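Local coordinates for regulatory protein YycH-like domain-containing protein (Eubacterium rectale, PDB 5COZ), which is of unknown function but is probably made with a lipoprotein-type signal peptide, which would place it at the cell envelope, at residues E17-S22 / I35-N40; T55-K60 / G271-P276; E81-A86 / K177-N182; Y190-K195 / T211-M216; S226-N231 / E304-A309. All coordinates share one frame; numbering follows the deposited sequence. Where two conformers were deposited one is given.

Interaction 1: E17-S22 / I35-N40; sequences ENVLNS and IKCVVN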
# COMPACT_ATOMS: atom_id res chain seq x y z
N GLU A 17 6.56 25.49 -14.03
CA GLU A 17 7.10 26.38 -13.00
C GLU A 17 6.04 26.78 -11.97
O GLU A 17 6.36 26.88 -10.79
CB GLU A 17 7.73 27.63 -13.64
CG GLU A 17 9.10 27.37 -14.24
CD GLU A 17 10.19 26.85 -13.31
OE1 GLU A 17 10.28 27.34 -12.16
OE2 GLU A 17 10.96 25.98 -13.76
N ASN A 18 4.78 26.97 -12.40
CA ASN A 18 3.67 27.28 -11.49
C ASN A 18 3.37 26.08 -10.59
O ASN A 18 3.07 26.24 -9.40
CB ASN A 18 2.41 27.67 -12.28
CG ASN A 18 2.43 29.09 -12.77
OD1 ASN A 18 3.21 29.93 -12.31
ND2 ASN A 18 1.59 29.38 -13.74
N VAL A 19 3.49 24.87 -11.17
CA VAL A 19 3.28 23.64 -10.40
C VAL A 19 4.36 23.55 -9.31
O VAL A 19 4.05 23.26 -8.15
CB VAL A 19 3.24 22.39 -11.32
CG1 VAL A 19 3.48 21.10 -10.54
CG2 VAL A 19 1.92 22.32 -12.10
N LEU A 20 5.64 23.82 -9.67
CA LEU A 20 6.70 23.80 -8.65
C LEU A 20 6.40 24.76 -7.53
O LEU A 20 6.54 24.40 -6.36
CB LEU A 20 8.08 24.12 -9.23
CG LEU A 20 8.74 23.03 -10.05
CD1 LEU A 20 10.06 23.52 -10.62
CD2 LEU A 20 8.97 21.79 -9.20
N ASN A 21 5.97 26.00 -7.86
CA ASN A 21 5.66 27.00 -6.85
C ASN A 21 4.51 26.54 -5.95
O ASN A 21 4.57 26.75 -4.73
CB ASN A 21 5.33 28.34 -7.50
CG ASN A 21 5.15 29.45 -6.50
OD1 ASN A 21 6.06 29.78 -5.73
ND2 ASN A 21 3.96 30.00 -6.45
N SER A 22 3.49 25.86 -6.52
CA SER A 22 2.35 25.35 -5.77
C SER A 22 2.79 24.27 -4.75
O SER A 22 2.15 24.11 -3.73
CB SER A 22 1.28 24.78 -6.70
OG SER A 22 1.58 23.46 -7.16
N ILE A 35 -1.64 17.49 -9.12
CA ILE A 35 -0.94 18.44 -10.00
C ILE A 35 -0.93 17.85 -11.41
O ILE A 35 -0.90 16.63 -11.57
CB ILE A 35 0.50 18.76 -9.52
CG1 ILE A 35 1.36 17.47 -9.40
CG2 ILE A 35 0.47 19.54 -8.19
CD1 ILE A 35 2.85 17.70 -9.18
N LYS A 36 -0.91 18.71 -12.43
CA LYS A 36 -0.87 18.23 -13.81
C LYS A 36 -0.15 19.28 -14.66
O LYS A 36 -0.51 20.46 -14.62
CB LYS A 36 -2.28 17.94 -14.35
CG LYS A 36 -2.25 17.34 -15.76
CD LYS A 36 -3.64 16.90 -16.24
CE LYS A 36 -3.65 16.36 -17.66
NZ LYS A 36 -3.05 15.00 -17.77
N CYS A 37 0.87 18.87 -15.39
CA CYS A 37 1.61 19.75 -16.29
C CYS A 37 2.50 18.94 -17.21
O CYS A 37 2.91 17.83 -16.87
CB CYS A 37 2.44 20.78 -15.53
SG CYS A 37 3.71 20.05 -14.47
N VAL A 38 2.84 19.52 -18.34
CA VAL A 38 3.78 18.95 -19.27
C VAL A 38 5.15 19.54 -18.96
O VAL A 38 5.27 20.75 -18.76
CB VAL A 38 3.34 19.28 -20.72
CG1 VAL A 38 4.47 19.08 -21.72
CG2 VAL A 38 2.11 18.46 -21.10
N VAL A 39 6.19 18.71 -18.89
CA VAL A 39 7.55 19.22 -18.73
C VAL A 39 8.16 19.38 -20.12
O VAL A 39 8.66 20.45 -20.46
CB VAL A 39 8.42 18.35 -17.81
CG1 VAL A 39 9.84 18.88 -17.75
CG2 VAL A 39 7.80 18.26 -16.42
N ASN A 40 8.10 18.31 -20.94
CA ASN A 40 8.56 18.36 -22.33
C ASN A 40 7.79 17.27 -23.09
O ASN A 40 6.96 16.59 -22.46
CB ASN A 40 10.08 18.27 -22.44
CG ASN A 40 10.68 17.00 -21.90
OD1 ASN A 40 10.19 15.89 -22.14
ND2 ASN A 40 11.81 17.12 -21.22

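Interaction 2: T55-K60 / G271-P276; sequences TSYYVK and GEILHP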
# COMPACT_ATOMS: atom_id res chain seq x y z
N THR A 55 0.99 16.86 10.22
CA THR A 55 0.49 18.14 10.70
C THR A 55 1.46 19.28 10.42
O THR A 55 1.09 20.45 10.57
CB THR A 55 0.18 18.10 12.19
OG1 THR A 55 1.36 17.74 12.90
CG2 THR A 55 -0.95 17.12 12.54
N SER A 56 2.69 18.96 9.99
CA SER A 56 3.68 19.98 9.68
C SER A 56 4.83 19.34 8.96
O SER A 56 4.86 18.12 8.77
CB SER A 56 4.16 20.69 10.94
OG SER A 56 5.10 19.90 11.63
N TYR A 57 5.82 20.17 8.59
CA TYR A 57 7.03 19.66 7.96
C TYR A 57 8.07 19.20 9.00
O TYR A 57 9.13 18.72 8.62
CB TYR A 57 7.65 20.72 7.06
CG TYR A 57 6.86 21.04 5.81
CD1 TYR A 57 6.79 20.14 4.75
CD2 TYR A 57 6.24 22.28 5.65
CE1 TYR A 57 6.14 20.48 3.55
CE2 TYR A 57 5.59 22.62 4.47
CZ TYR A 57 5.54 21.72 3.42
OH TYR A 57 4.96 22.08 2.22
N TYR A 58 7.79 19.36 10.31
CA TYR A 58 8.72 18.89 11.33
C TYR A 58 8.37 17.46 11.66
O TYR A 58 7.27 17.18 12.17
CB TYR A 58 8.62 19.77 12.58
CG TYR A 58 9.37 21.06 12.38
CD1 TYR A 58 8.78 22.13 11.71
CD2 TYR A 58 10.68 21.21 12.83
CE1 TYR A 58 9.47 23.33 11.52
CE2 TYR A 58 11.37 22.40 12.65
CZ TYR A 58 10.77 23.45 11.99
OH TYR A 58 11.48 24.61 11.78
N VAL A 59 9.27 16.53 11.30
CA VAL A 59 8.99 15.10 11.38
C VAL A 59 10.04 14.38 12.18
O VAL A 59 11.25 14.64 12.02
CB VAL A 59 8.91 14.51 9.94
CG1 VAL A 59 8.65 12.99 9.94
CG2 VAL A 59 7.83 15.21 9.12
N LYS A 60 9.58 13.49 13.05
CA LYS A 60 10.45 12.66 13.86
C LYS A 60 11.02 11.49 13.09
O LYS A 60 10.33 10.91 12.25
CB LYS A 60 9.66 12.01 15.02
CG LYS A 60 9.10 12.99 16.02
CD LYS A 60 8.15 12.20 16.94
CE LYS A 60 7.67 13.00 18.11
NZ LYS A 60 8.77 13.18 19.11
N GLY A 271 13.49 16.86 12.65
CA GLY A 271 13.95 17.92 11.78
C GLY A 271 12.88 18.30 10.81
O GLY A 271 11.87 17.60 10.66
N GLU A 272 13.14 19.38 10.08
CA GLU A 272 12.24 19.86 9.06
C GLU A 272 12.54 19.14 7.77
O GLU A 272 13.70 19.02 7.38
CB GLU A 272 12.47 21.36 8.89
CG GLU A 272 11.41 22.06 8.07
CD GLU A 272 11.43 23.57 8.21
OE1 GLU A 272 12.11 24.09 9.14
OE2 GLU A 272 10.77 24.24 7.39
N ILE A 273 11.50 18.64 7.11
CA ILE A 273 11.67 18.01 5.81
C ILE A 273 11.58 19.05 4.71
O ILE A 273 11.09 20.16 4.93
CB ILE A 273 10.65 16.86 5.58
CG1 ILE A 273 9.19 17.40 5.45
CG2 ILE A 273 10.81 15.79 6.67
CD1 ILE A 273 8.21 16.36 4.98
N LEU A 274 12.05 18.68 3.54
CA LEU A 274 11.96 19.52 2.36
C LEU A 274 10.53 19.62 1.88
O LEU A 274 9.77 18.65 1.98
CB LEU A 274 12.79 18.88 1.23
CG LEU A 274 14.31 18.96 1.39
CD1 LEU A 274 15.00 18.09 0.36
CD2 LEU A 274 14.79 20.43 1.29
N HIS A 275 10.19 20.76 1.27
CA HIS A 275 8.90 20.88 0.59
C HIS A 275 8.97 19.99 -0.64
O HIS A 275 10.05 19.79 -1.21
CB HIS A 275 8.63 22.33 0.17
CG HIS A 275 8.49 23.29 1.31
ND1 HIS A 275 8.36 24.65 1.08
CD2 HIS A 275 8.45 23.08 2.65
CE1 HIS A 275 8.27 25.22 2.27
NE2 HIS A 275 8.28 24.33 3.25
N PRO A 276 7.82 19.51 -1.14
CA PRO A 276 7.89 18.59 -2.29
C PRO A 276 8.31 19.28 -3.58
O PRO A 276 8.71 18.59 -4.53
CB PRO A 276 6.48 17.98 -2.35
CG PRO A 276 5.58 19.00 -1.64
CD PRO A 276 6.46 19.60 -0.56

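Interaction 3: E81-A86 / K177-N182; sequences EKLAKA and KELEIN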
# COMPACT_ATOMS: atom_id res chain seq x y z
N GLU A 81 -9.70 -13.91 16.85
CA GLU A 81 -11.12 -13.68 17.10
C GLU A 81 -11.62 -12.44 16.39
O GLU A 81 -12.73 -12.46 15.88
CB GLU A 81 -11.43 -13.58 18.60
CG GLU A 81 -11.18 -14.89 19.33
CD GLU A 81 -11.94 -14.91 20.64
OE1 GLU A 81 -13.20 -14.84 20.61
OE2 GLU A 81 -11.28 -14.99 21.70
N LYS A 82 -10.78 -11.38 16.32
CA LYS A 82 -11.19 -10.16 15.62
C LYS A 82 -11.33 -10.46 14.13
O LYS A 82 -12.31 -10.04 13.51
CB LYS A 82 -10.19 -9.04 15.85
CG LYS A 82 -10.17 -8.57 17.29
CD LYS A 82 -9.03 -7.58 17.47
CE LYS A 82 -8.97 -6.98 18.85
NZ LYS A 82 -8.39 -7.93 19.84
N LEU A 83 -10.39 -11.25 13.55
CA LEU A 83 -10.49 -11.62 12.14
C LEU A 83 -11.69 -12.52 11.88
O LEU A 83 -12.33 -12.38 10.84
CB LEU A 83 -9.22 -12.31 11.67
CG LEU A 83 -7.97 -11.43 11.68
CD1 LEU A 83 -6.73 -12.26 11.44
CD2 LEU A 83 -8.07 -10.30 10.63
N ALA A 84 -11.99 -13.47 12.80
CA ALA A 84 -13.13 -14.36 12.67
C ALA A 84 -14.44 -13.56 12.70
O ALA A 84 -15.35 -13.89 11.95
CB ALA A 84 -13.12 -15.41 13.78
N LYS A 85 -14.52 -12.50 13.54
CA LYS A 85 -15.72 -11.64 13.59
C LYS A 85 -15.92 -10.95 12.23
O LYS A 85 -17.01 -10.97 11.65
CB LYS A 85 -15.59 -10.60 14.72
CG LYS A 85 -16.84 -9.72 14.89
CD LYS A 85 -16.51 -8.43 15.64
CE LYS A 85 -17.68 -7.47 15.73
NZ LYS A 85 -17.94 -6.78 14.43
N ALA A 86 -14.82 -10.41 11.68
CA ALA A 86 -14.85 -9.70 10.40
C ALA A 86 -15.39 -10.57 9.25
O ALA A 86 -16.26 -10.10 8.51
CB ALA A 86 -13.45 -9.21 10.06
N LYS A 177 -10.42 0.03 13.18
CA LYS A 177 -10.51 0.47 14.57
C LYS A 177 -10.61 -0.74 15.50
O LYS A 177 -9.89 -0.80 16.49
CB LYS A 177 -11.70 1.41 14.76
CG LYS A 177 -11.79 2.03 16.16
CD LYS A 177 -13.03 2.92 16.24
CE LYS A 177 -13.34 3.37 17.65
NZ LYS A 177 -12.39 4.40 18.13
N GLU A 178 -11.48 -1.72 15.16
CA GLU A 178 -11.61 -2.97 15.93
C GLU A 178 -10.30 -3.72 16.02
O GLU A 178 -9.99 -4.32 17.04
CB GLU A 178 -12.61 -3.93 15.26
CG GLU A 178 -14.06 -3.51 15.23
CD GLU A 178 -14.97 -4.41 14.40
OE1 GLU A 178 -14.47 -5.17 13.54
OE2 GLU A 178 -16.20 -4.33 14.62
N LEU A 179 -9.51 -3.69 14.92
CA LEU A 179 -8.23 -4.39 14.88
C LEU A 179 -7.13 -3.64 15.62
O LEU A 179 -6.01 -4.15 15.75
CB LEU A 179 -7.81 -4.59 13.40
CG LEU A 179 -8.58 -5.65 12.61
CD1 LEU A 179 -8.23 -5.54 11.12
CD2 LEU A 179 -8.31 -7.07 13.14
N GLU A 180 -7.43 -2.39 16.05
CA GLU A 180 -6.50 -1.53 16.78
C GLU A 180 -5.31 -1.19 15.90
O GLU A 180 -4.17 -1.09 16.38
CB GLU A 180 -6.07 -2.14 18.14
CG GLU A 180 -7.25 -2.52 19.01
CD GLU A 180 -6.89 -3.26 20.29
OE1 GLU A 180 -6.13 -4.24 20.22
OE2 GLU A 180 -7.44 -2.88 21.35
N ILE A 181 -5.59 -0.94 14.60
CA ILE A 181 -4.56 -0.54 13.67
C ILE A 181 -4.82 0.89 13.28
O ILE A 181 -5.81 1.17 12.59
CB ILE A 181 -4.49 -1.47 12.42
CG1 ILE A 181 -4.33 -2.96 12.80
CG2 ILE A 181 -3.35 -1.00 11.46
CD1 ILE A 181 -4.48 -3.93 11.61
N ASN A 182 -3.95 1.81 13.71
CA ASN A 182 -4.06 3.22 13.31
C ASN A 182 -3.72 3.32 11.84
O ASN A 182 -2.69 2.77 11.41
CB ASN A 182 -3.13 4.10 14.12
CG ASN A 182 -3.68 4.50 15.47
OD1 ASN A 182 -4.80 4.13 15.87
ND2 ASN A 182 -2.90 5.27 16.21
O HOH W 1 -13.09 -7.34 14.48
O HOH W 2 -6.68 -7.18 21.88

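Interaction 4: Y190-K195 / T211-M216; sequences YVLDDK and TYVFFM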
# COMPACT_ATOMS: atom_id res chain seq x y z
N TYR A 190 -10.84 0.22 -4.65
CA TYR A 190 -10.81 -0.50 -5.92
C TYR A 190 -12.13 -1.23 -6.09
O TYR A 190 -12.64 -1.83 -5.13
CB TYR A 190 -9.60 -1.47 -5.94
CG TYR A 190 -8.30 -0.70 -5.75
CD1 TYR A 190 -7.70 -0.07 -6.82
CD2 TYR A 190 -7.77 -0.50 -4.48
CE1 TYR A 190 -6.59 0.75 -6.65
CE2 TYR A 190 -6.63 0.29 -4.29
CZ TYR A 190 -6.06 0.94 -5.38
OH TYR A 190 -4.96 1.73 -5.25
N VAL A 191 -12.73 -1.11 -7.27
CA VAL A 191 -14.03 -1.72 -7.56
C VAL A 191 -13.83 -2.96 -8.41
O VAL A 191 -13.46 -2.88 -9.60
CB VAL A 191 -14.97 -0.70 -8.25
CG1 VAL A 191 -16.34 -1.35 -8.52
CG2 VAL A 191 -15.15 0.56 -7.38
N LEU A 192 -14.06 -4.13 -7.81
CA LEU A 192 -13.84 -5.40 -8.50
C LEU A 192 -15.19 -5.93 -8.98
O LEU A 192 -15.83 -6.77 -8.33
CB LEU A 192 -13.13 -6.38 -7.57
CG LEU A 192 -11.60 -6.24 -7.41
CD1 LEU A 192 -11.15 -4.85 -6.95
CD2 LEU A 192 -11.09 -7.29 -6.44
N ASP A 193 -15.64 -5.37 -10.11
CA ASP A 193 -16.90 -5.78 -10.73
C ASP A 193 -16.58 -6.79 -11.87
O ASP A 193 -15.53 -7.45 -11.81
CB ASP A 193 -17.65 -4.54 -11.26
CG ASP A 193 -16.91 -3.76 -12.34
OD1 ASP A 193 -15.73 -4.07 -12.60
OD2 ASP A 193 -17.52 -2.85 -12.94
N ASP A 194 -17.41 -6.88 -12.92
CA ASP A 194 -17.16 -7.84 -14.00
C ASP A 194 -15.79 -7.64 -14.69
O ASP A 194 -15.31 -8.58 -15.32
CB ASP A 194 -18.28 -7.77 -15.04
CG ASP A 194 -18.33 -6.44 -15.73
OD1 ASP A 194 -18.83 -5.49 -15.12
OD2 ASP A 194 -17.80 -6.33 -16.85
N LYS A 195 -15.18 -6.44 -14.57
CA LYS A 195 -13.85 -6.18 -15.17
C LYS A 195 -12.78 -7.02 -14.45
O LYS A 195 -11.71 -7.28 -15.01
CB LYS A 195 -13.48 -4.69 -15.10
CG LYS A 195 -14.42 -3.75 -15.85
CD LYS A 195 -14.61 -4.11 -17.33
CE LYS A 195 -15.46 -3.09 -18.05
NZ LYS A 195 -16.87 -3.07 -17.54
N THR A 211 -17.11 -6.98 -5.63
CA THR A 211 -16.37 -6.79 -4.39
C THR A 211 -15.73 -5.41 -4.36
O THR A 211 -15.18 -4.96 -5.37
CB THR A 211 -15.27 -7.89 -4.33
OG1 THR A 211 -15.88 -9.19 -4.35
CG2 THR A 211 -14.38 -7.79 -3.09
N TYR A 212 -15.81 -4.74 -3.21
CA TYR A 212 -15.03 -3.53 -2.98
C TYR A 212 -13.73 -3.93 -2.31
O TYR A 212 -13.77 -4.76 -1.40
CB TYR A 212 -15.74 -2.58 -2.00
CG TYR A 212 -16.94 -1.84 -2.51
CD1 TYR A 212 -16.82 -0.91 -3.55
CD2 TYR A 212 -18.17 -1.98 -1.90
CE1 TYR A 212 -17.91 -0.16 -3.97
CE2 TYR A 212 -19.26 -1.21 -2.29
CZ TYR A 212 -19.12 -0.29 -3.32
OH TYR A 212 -20.22 0.45 -3.72
N VAL A 213 -12.60 -3.33 -2.68
CA VAL A 213 -11.33 -3.57 -2.00
C VAL A 213 -10.79 -2.24 -1.53
O VAL A 213 -10.49 -1.37 -2.35
CB VAL A 213 -10.29 -4.30 -2.89
CG1 VAL A 213 -8.93 -4.40 -2.18
CG2 VAL A 213 -10.79 -5.69 -3.28
N PHE A 214 -10.63 -2.09 -0.21
CA PHE A 214 -9.97 -0.91 0.32
C PHE A 214 -8.55 -1.20 0.64
O PHE A 214 -8.24 -2.26 1.19
CB PHE A 214 -10.63 -0.44 1.62
CG PHE A 214 -11.97 0.18 1.36
CD1 PHE A 214 -13.13 -0.60 1.32
CD2 PHE A 214 -12.09 1.55 1.22
CE1 PHE A 214 -14.38 -0.00 1.08
CE2 PHE A 214 -13.33 2.14 0.95
CZ PHE A 214 -14.47 1.36 0.90
N PHE A 215 -7.68 -0.23 0.35
CA PHE A 215 -6.32 -0.20 0.86
C PHE A 215 -6.29 0.87 1.90
O PHE A 215 -6.54 2.03 1.59
CB PHE A 215 -5.24 0.11 -0.21
CG PHE A 215 -4.82 -0.98 -1.16
CD1 PHE A 215 -5.57 -2.15 -1.29
CD2 PHE A 215 -3.67 -0.84 -1.92
CE1 PHE A 215 -5.19 -3.13 -2.23
CE2 PHE A 215 -3.27 -1.84 -2.82
CZ PHE A 215 -4.03 -2.97 -2.96
N MSE A 216 -5.98 0.47 3.13
CA MSE A 216 -5.75 1.43 4.21
C MSE A 216 -4.29 1.38 4.56
O MSE A 216 -3.61 0.41 4.27
CB MSE A 216 -6.62 1.13 5.41
CG MSE A 216 -8.04 0.87 4.97
SE MSE A 216 -9.16 0.40 6.41
CE MSE A 216 -9.66 1.95 6.73

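Interaction 5: S226-N231 / E304-A309; sequences SRCPEN and EYMLFA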
# COMPACT_ATOMS: atom_id res chain seq x y z
N SER A 226 6.09 2.92 4.49
CA SER A 226 6.38 2.92 3.07
C SER A 226 5.50 1.98 2.25
O SER A 226 5.30 0.80 2.61
CB SER A 226 7.85 2.57 2.89
OG SER A 226 8.16 2.29 1.54
N ARG A 227 5.00 2.52 1.13
CA ARG A 227 4.22 1.80 0.12
C ARG A 227 5.10 1.40 -1.06
O ARG A 227 4.59 0.98 -2.09
CB ARG A 227 3.05 2.66 -0.34
CG ARG A 227 2.01 2.83 0.78
CD ARG A 227 1.24 4.12 0.62
NE ARG A 227 0.41 4.21 -0.58
CZ ARG A 227 0.55 5.14 -1.54
NH1 ARG A 227 1.60 5.95 -1.53
NH2 ARG A 227 -0.34 5.24 -2.51
N CYS A 228 6.43 1.49 -0.90
CA CYS A 228 7.36 1.09 -1.91
C CYS A 228 7.37 -0.43 -2.08
O CYS A 228 7.29 -1.17 -1.10
CB CYS A 228 8.77 1.56 -1.54
SG CYS A 228 9.01 3.33 -1.71
N PRO A 229 7.67 -0.88 -3.29
CA PRO A 229 7.97 -2.31 -3.50
C PRO A 229 9.18 -2.77 -2.68
O PRO A 229 10.00 -1.96 -2.23
CB PRO A 229 8.37 -2.35 -4.99
CG PRO A 229 7.60 -1.20 -5.60
CD PRO A 229 7.72 -0.11 -4.55
N GLU A 230 9.33 -4.10 -2.56
CA GLU A 230 10.49 -4.69 -1.91
C GLU A 230 11.78 -4.13 -2.53
O GLU A 230 11.95 -4.14 -3.76
CB GLU A 230 10.45 -6.22 -2.06
CG GLU A 230 11.61 -6.91 -1.37
CD GLU A 230 11.63 -8.42 -1.54
OE1 GLU A 230 10.55 -9.01 -1.74
OE2 GLU A 230 12.72 -9.02 -1.41
N ASN A 231 12.72 -3.72 -1.68
CA ASN A 231 14.01 -3.21 -2.11
C ASN A 231 14.97 -3.47 -0.96
O ASN A 231 15.28 -2.59 -0.14
CB ASN A 231 13.95 -1.71 -2.47
CG ASN A 231 15.25 -1.18 -3.04
OD1 ASN A 231 16.30 -1.82 -2.98
ND2 ASN A 231 15.24 0.08 -3.45
N GLU A 304 6.31 9.42 3.20
CA GLU A 304 6.13 8.12 3.85
C GLU A 304 7.21 7.88 4.87
O GLU A 304 8.23 8.56 4.87
CB GLU A 304 6.15 6.98 2.80
CG GLU A 304 5.14 7.23 1.68
CD GLU A 304 5.01 6.16 0.63
OE1 GLU A 304 5.78 5.17 0.69
OE2 GLU A 304 4.21 6.35 -0.32
N TYR A 305 7.00 6.89 5.74
CA TYR A 305 8.02 6.48 6.69
C TYR A 305 8.66 5.19 6.21
O TYR A 305 7.99 4.15 6.15
CB TYR A 305 7.40 6.24 8.08
CG TYR A 305 7.46 7.41 9.04
CD1 TYR A 305 8.66 8.07 9.29
CD2 TYR A 305 6.35 7.79 9.77
CE1 TYR A 305 8.75 9.08 10.25
CE2 TYR A 305 6.43 8.79 10.75
CZ TYR A 305 7.63 9.43 10.99
OH TYR A 305 7.71 10.39 11.97
N MSE A 306 9.95 5.25 5.92
CA MSE A 306 10.66 4.05 5.48
C MSE A 306 11.32 3.39 6.69
O MSE A 306 11.84 4.09 7.57
CB MSE A 306 11.70 4.38 4.41
CG MSE A 306 12.39 3.12 3.89
SE MSE A 306 13.31 3.45 2.22
CE MSE A 306 11.80 3.35 1.05
N LEU A 307 11.28 2.06 6.71
CA LEU A 307 11.95 1.29 7.74
C LEU A 307 13.25 0.73 7.24
O LEU A 307 13.33 0.20 6.12
CB LEU A 307 11.10 0.16 8.22
CG LEU A 307 9.81 0.55 8.90
CD1 LEU A 307 9.37 -0.54 9.64
CD2 LEU A 307 10.00 1.61 9.94
N PHE A 308 14.29 0.84 8.09
CA PHE A 308 15.61 0.33 7.76
C PHE A 308 16.01 -0.65 8.84
O PHE A 308 16.07 -0.27 10.03
CB PHE A 308 16.63 1.49 7.66
CG PHE A 308 16.29 2.52 6.61
CD1 PHE A 308 16.70 2.35 5.29
CD2 PHE A 308 15.50 3.62 6.93
CE1 PHE A 308 16.39 3.30 4.32
CE2 PHE A 308 15.20 4.57 5.97
CZ PHE A 308 15.65 4.41 4.67
N ALA A 309 16.28 -1.90 8.46
CA ALA A 309 16.66 -2.90 9.46
C ALA A 309 17.85 -2.43 10.30
O ALA A 309 18.80 -1.84 9.78
CB ALA A 309 16.97 -4.23 8.79

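Interaction 1: E17-S22 / I35-N40
Val-19 packs on Ile-35 and Cys-37 in a small apolar helix-on-sheet contact, where helix 16-22 near the N-terminus lies on strand 34-40 at the edge of the mixed sheet. The short segments run roughly antiparallel, their axes 8.8 Å apart at closest approach. CG1 of Val-19, anti to the backbone N (chi1 161°), reaches Ile-35, meeting its CD1 at 3.7 Å, and the two side chains cross at about a right angle. CG2 turns to the next inward-facing residue of the strand and sits 3.7 Å from SG of Cys-37. One turn further along the helix, Ser-22 adds a looser touch, its OG 4.2 Å from CG2 of Ile-35. That OG bonds back to the carbonyl O of Val-19 at 2.7 Å. Ile-45 of strand 43-50 also packs against Ile-35 and Cys-37, and Leu-20 of the same helix packs on helix 276-288. With no hydrogen bond between the segments, the contact rests mainly on the fit of carbon and sulfur surfaces.

Interaction 2: T55-K60 / G271-P276
Tyr-57 lies against His-275 in an offset stack, ring centroids 4.3 Å apart and planes 30° from parallel. CD2 of His-275 sits over one face of the tyrosine ring, 3.3 Å from CZ, while CG1 of Ile-273 comes to the ring's edge at CD1. Tyr-58 receives CB of Glu-272 over one face, a CH-pi contact 4.2 Å from the ring centroid. On the other face of the sheet from that pair, Val-59 CG2 and Ile-273 CG2 meet at 3.9 Å. Ile-273 N donates to Tyr-57 O at 2.8 Å, and Val-59 and Gly-271 form an antiparallel hydrogen-bonded pair. Farther out, Tyr-57 OH bonds to the carbonyl O of Glu-25 and His-275 ND1 to Asp-24, which probably helps to hold both rings in the stack. An alanine in place of Tyr-57 would probably leave one face of His-275 without its stacking partner and Glu-25 O without this hydroxyl. Just past the paired strands 58-66 and 262-272, a backbone bond and an aromatic stack carry the contact on, using polar tips and ring faces together.

Interaction 3: E81-A86 / K177-N182
Lys-82 lays its aliphatic chain over the C-terminal end of helix 165-178: CB rests 3.8 Å from CD2 of Leu-179, and CE lies 3.4 Å from the carbonyl O of Glu-178. Its chain bends only at the last torsion (chi4 76°), where NZ turns to a water at 2.8 Å; that water's further bond to OE1 of Glu-180 is weak. One helical turn on, Lys-85 crosses Glu-178 at about a right angle in a salt bridge, NZ to OE2 at 3.0 Å. The ammonium meets that oxygen on its syn side, 30° out of the carboxylate plane. The other oxygen, OE1, accepts a hydrogen bond from a second water 2.7 Å away, which also donates to Lys-82 O. On the buried side, CD2 of Leu-83 and CD2 of Leu-179 touch at 4.1 Å. Glu-180, with positive phi, closes the helix in a Schellman motif. The Lys-85 charge is matched by Glu-178, while Lys-82 lies near the C-terminal carbonyls and would probably ease their negative potential a little.

Interaction 4: Y190-K195 / T211-M216
Tyr-190 crosses to its neighbouring strand from the root of its side chain outward. CB lies 4.2 Å from CB of Val-213, its partner in an antiparallel hydrogen-bonded pair, and CD2 passes 3.6 Å from Val-213 O, which comes to the ring's edge. Next along, CE2 stands 3.8 Å above the Phe-215 ring, over its centre. This is an edge-to-face pair, with centroids 4.9 Å apart and planes at 55°. At the tip, OH bonds to OE1 of Glu-188 on its own strand. On the same face Leu-192 lays both methyls on CG2 of Val-213, CD2 the nearer at 3.6 Å. The opposite face carries Val-191 and Tyr-212, methyl to ring edge. Four backbone bonds tie the two segments, among them Leu-192 N to Thr-211 O at 2.8 Å. Past Leu-192, Asp-193 starts an Asx turn. Strand 244-249 flanks 211-220 on its other edge, and helix 165-178 covers Tyr-212 and Phe-214: a layered antiparallel sheet with a helix on one face.

Interaction 5: S226-N231 / E304-A309
Ser-226 to Cys-228 form an ST turn docked on strand 295-311 of the mixed sheet, where Glu-304 receives both Arg-227's backbone and its guanidinium. OE1 accepts Arg-227 N at 2.8 Å in a nearly straight bond (171°), reached from above the carboxylate plane. OE2 makes a salt bridge to Arg-227 NH1 at 2.9 Å; it lies at the guanidinium edge, in its plane, with the two flat groups 70° apart. Ser-302 and Tyr-324 also bond to OE2, while Glu-300 and Glu-188 are further salt-bridge partners of the arginine, so the buried charges are probably balanced by several groups. A glutamine in place of Glu-304 would probably weaken the hold on Arg-227 by removing one of the carboxylates that balance its charge. Beside it, Ser-226 N donates to Tyr-305 O at 2.8 Å, and Ser-226 OG accepts Cys-228 N, closing the turn. The terminal CE of selenomethionine Met-306 lies 3.9 Å from SG of Cys-228.

Interactions 1, 2 and 5 all reach the mixed sheet, and 2 and 5 touch directly: Lys-60 O lies 2.7 Å from Tyr-305 OH, a probable hydrogen bond. Interactions 3 and 4 belong around the antiparallel sheet, joined through helix 165-178, which ends in interaction 3 and leads on to strand 188-192 of interaction 4. Chemistry follows place. Interaction 4 is wholly buried and relies on backbone pairing and aromatic packing; interaction 5, also buried and nearest the chain's centre, encloses charge. Interaction 1 is apolar although it lies far out, whereas 2 and 3 are only partly buried, one rich in stacking, the other in salt bridge and water. Interactions 1 and 3 sit about 42 Å apart, centre to centre.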